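Local coordinates for protein glycoside hydrolase family 81 (Clostridium thermocellum, PDB 6FOP) that probably hydrolyses beta-1,3-glucans such as laminarin as part of the bacterial cellulosome, at residues E24-S29 and D101-K106. Numbering follows the deposited sequence. Where two conformers were deposited one is given.
Sequences EIYKTS and DARADK. With MG (magnesium ion), chain Y.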
loop_
_atom_site.group_PDB
_atom_site.type_symbol
_atom_site.label_atom_id
_atom_site.label_comp_id
_atom_site.label_asym_id
_atom_site.label_seq_id
_atom_site.Cartn_x
_atom_site.Cartn_y
_atom_site.Cartn_z
ATOM N N GLU A 24 -5.403 23.233 10.309
ATOM C CA GLU A 24 -5.232 23.840 8.985
ATOM C C GLU A 24 -5.136 22.738 7.914
ATOM O O GLU A 24 -4.295 21.845 8.011
ATOM C CB GLU A 24 -3.928 24.645 8.932
ATOM C CG GLU A 24 -3.792 25.800 9.918
ATOM C CD GLU A 24 -3.574 25.442 11.407
ATOM O OE1 GLU A 24 -3.176 24.289 11.789
ATOM O OE2 GLU A 24 -3.824 26.375 12.212
ATOM N N ILE A 25 -5.978 22.818 6.896
ATOM C CA ILE A 25 -5.943 21.924 5.739
ATOM C C ILE A 25 -5.860 22.775 4.483
ATOM O O ILE A 25 -6.769 23.556 4.185
ATOM C CB ILE A 25 -7.152 20.980 5.667
ATOM C CG1 ILE A 25 -7.310 20.207 6.983
ATOM C CG2 ILE A 25 -6.959 19.974 4.525
ATOM C CD1 ILE A 25 -8.455 19.221 7.012
ATOM N N TYR A 26 -4.757 22.629 3.743
ATOM C CA TYR A 26 -4.493 23.424 2.548
ATOM C C TYR A 26 -5.228 22.775 1.369
ATOM O O TYR A 26 -4.667 22.068 0.526
ATOM C CB TYR A 26 -2.972 23.612 2.324
ATOM C CG TYR A 26 -2.363 24.546 3.328
ATOM C CD1 TYR A 26 -2.401 25.931 3.128
ATOM C CD2 TYR A 26 -1.763 24.059 4.505
ATOM C CE1 TYR A 26 -1.865 26.800 4.067
ATOM C CE2 TYR A 26 -1.219 24.928 5.449
ATOM C CZ TYR A 26 -1.268 26.298 5.217
ATOM O OH TYR A 26 -0.732 27.172 6.129
ATOM N N LYS A 27 -6.537 23.039 1.363
ATOM C CA LYS A 27 -7.453 22.582 0.343
ATOM C C LYS A 27 -8.302 23.775 -0.109
ATOM O O LYS A 27 -8.443 24.770 0.619
ATOM C CB LYS A 27 -8.356 21.434 0.843
ATOM C CG LYS A 27 -9.253 21.781 2.019
ATOM C CD LYS A 27 -10.135 20.602 2.386
ATOM C CE LYS A 27 -10.750 20.754 3.762
ATOM N NZ LYS A 27 -11.744 21.844 3.793
ATOM N N THR A 28 -8.849 23.653 -1.306
ATOM C CA THR A 28 -9.824 24.615 -1.799
ATOM C C THR A 28 -11.217 24.198 -1.406
ATOM O O THR A 28 -11.434 23.094 -0.934
ATOM C CB THR A 28 -9.839 24.746 -3.353
ATOM O OG1 THR A 28 -10.458 23.568 -3.894
ATOM C CG2 THR A 28 -8.429 24.911 -3.915
ATOM N N SER A 29 -12.183 25.073 -1.666
ATOM C CA SER A 29 -13.589 24.756 -1.413
ATOM C C SER A 29 -14.137 23.638 -2.314
ATOM O O SER A 29 -15.203 23.111 -2.046
ATOM C CB SER A 29 -14.455 26.008 -1.565
ATOM O OG SER A 29 -14.323 26.545 -2.863
ATOM N N ASP A 101 0.313 30.132 -0.958
ATOM C CA ASP A 101 0.232 28.707 -0.576
ATOM C C ASP A 101 -0.055 27.870 -1.811
ATOM O O ASP A 101 -0.243 28.429 -2.898
ATOM C CB ASP A 101 -0.822 28.471 0.516
ATOM C CG ASP A 101 -2.238 28.909 0.130
ATOM O OD1 ASP A 101 -2.675 28.695 -1.007
ATOM O OD2 ASP A 101 -2.950 29.421 1.018
ATOM N N ALA A 102 -0.090 26.545 -1.636
ATOM C CA ALA A 102 -0.592 25.624 -2.643
ATOM C C ALA A 102 -1.633 24.777 -1.946
ATOM O O ALA A 102 -1.360 24.206 -0.867
ATOM C CB ALA A 102 0.512 24.772 -3.201
ATOM N N ARG A 103 -2.799 24.649 -2.588
ATOM C CA ARG A 103 -3.948 23.946 -2.014
ATOM C C ARG A 103 -4.462 22.853 -2.935
ATOM O O ARG A 103 -4.564 23.039 -4.144
ATOM C CB ARG A 103 -5.090 24.906 -1.739
ATOM C CG ARG A 103 -4.755 25.907 -0.637
ATOM C CD ARG A 103 -5.802 26.980 -0.450
ATOM N NE ARG A 103 -5.455 27.802 0.718
ATOM C CZ ARG A 103 -5.943 27.644 1.957
ATOM N NH1 ARG A 103 -6.840 26.699 2.261
ATOM N NH2 ARG A 103 -5.522 28.448 2.923
ATOM N N ALA A 104 -4.818 21.697 -2.360
ATOM C CA ALA A 104 -5.417 20.627 -3.164
ATOM C C ALA A 104 -6.859 20.983 -3.511
ATOM O O ALA A 104 -7.632 21.351 -2.648
ATOM C CB ALA A 104 -5.375 19.295 -2.430
ATOM N N ASP A 105 -7.186 20.817 -4.783
ATOM C CA ASP A 105 -8.513 21.091 -5.334
ATOM C C ASP A 105 -9.315 19.821 -5.655
ATOM O O ASP A 105 -10.547 19.793 -5.491
ATOM C CB ASP A 105 -8.340 21.957 -6.599
ATOM C CG ASP A 105 -9.643 22.503 -7.127
ATOM O OD1 ASP A 105 -10.218 23.406 -6.497
ATOM O OD2 ASP A 105 -10.068 22.029 -8.192
ATOM N N LYS A 106 -8.610 18.787 -6.113
ATOM C CA LYS A 106 -9.205 17.506 -6.508
ATOM C C LYS A 106 -8.130 16.429 -6.352
ATOM O O LYS A 106 -6.994 16.612 -6.790
ATOM C CB LYS A 106 -9.717 17.558 -7.955
ATOM C CG LYS A 106 -10.449 16.318 -8.438
ATOM C CD LYS A 106 -11.084 16.468 -9.822
ATOM C CE LYS A 106 -11.826 15.197 -10.248
ATOM N NZ LYS A 106 -12.457 15.237 -11.599
HETATM MG MG MG Y . 0.027 23.274 0.630
#
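Lys27 meets Ala104 in a solitary beta bridge, made by a segment that is itself no strand. Strand 103-107 is outermost in an antiparallel sheet whose next strand is 111-118, and a loop can occupy such an edge with very few bonds. Ala104 uses both of its backbone polar groups in the pattern of a parallel bridge: its N donates to Tyr26 O (2.9 Å), and its O accepts from Thr28 N (2.9 Å). Tyr26, the centre of an inverse gamma turn, bends the loop just before the bridge.

Arg103 adds a side-chain grip. Its chain runs extended from CG to NE, and NH1 reaches Lys27 O at 3.0 Å, the acceptor lying almost in the guanidinium plane. Tyr26 CD1 approaches one face of that group, 4.0 Å above the plane and offset toward its rim, the ring inclined at 54° rather than stacked. Asp101 OD2 forms a salt bridge with Arg103, bonded by NE (3.0 Å) and weakly by NH2, restraining the guanidinium's rotation. Close to Tyr26 CB, Ala102 O binds a magnesium ion, whose shell also includes the carbonyls of Ile44, Asn47 and Tyr49.

At the far end, Asp105 OD2 forms a salt bridge with Lys124, while OD1 also accepts from Asn30 ND2. With Thr28 OG1 set between backbone N and carbonyl carbon (chi1 73°), the hydroxyl donates to the anti side of Asp105 OD1 at 2.6 Å, well out of the carboxylate plane (31°).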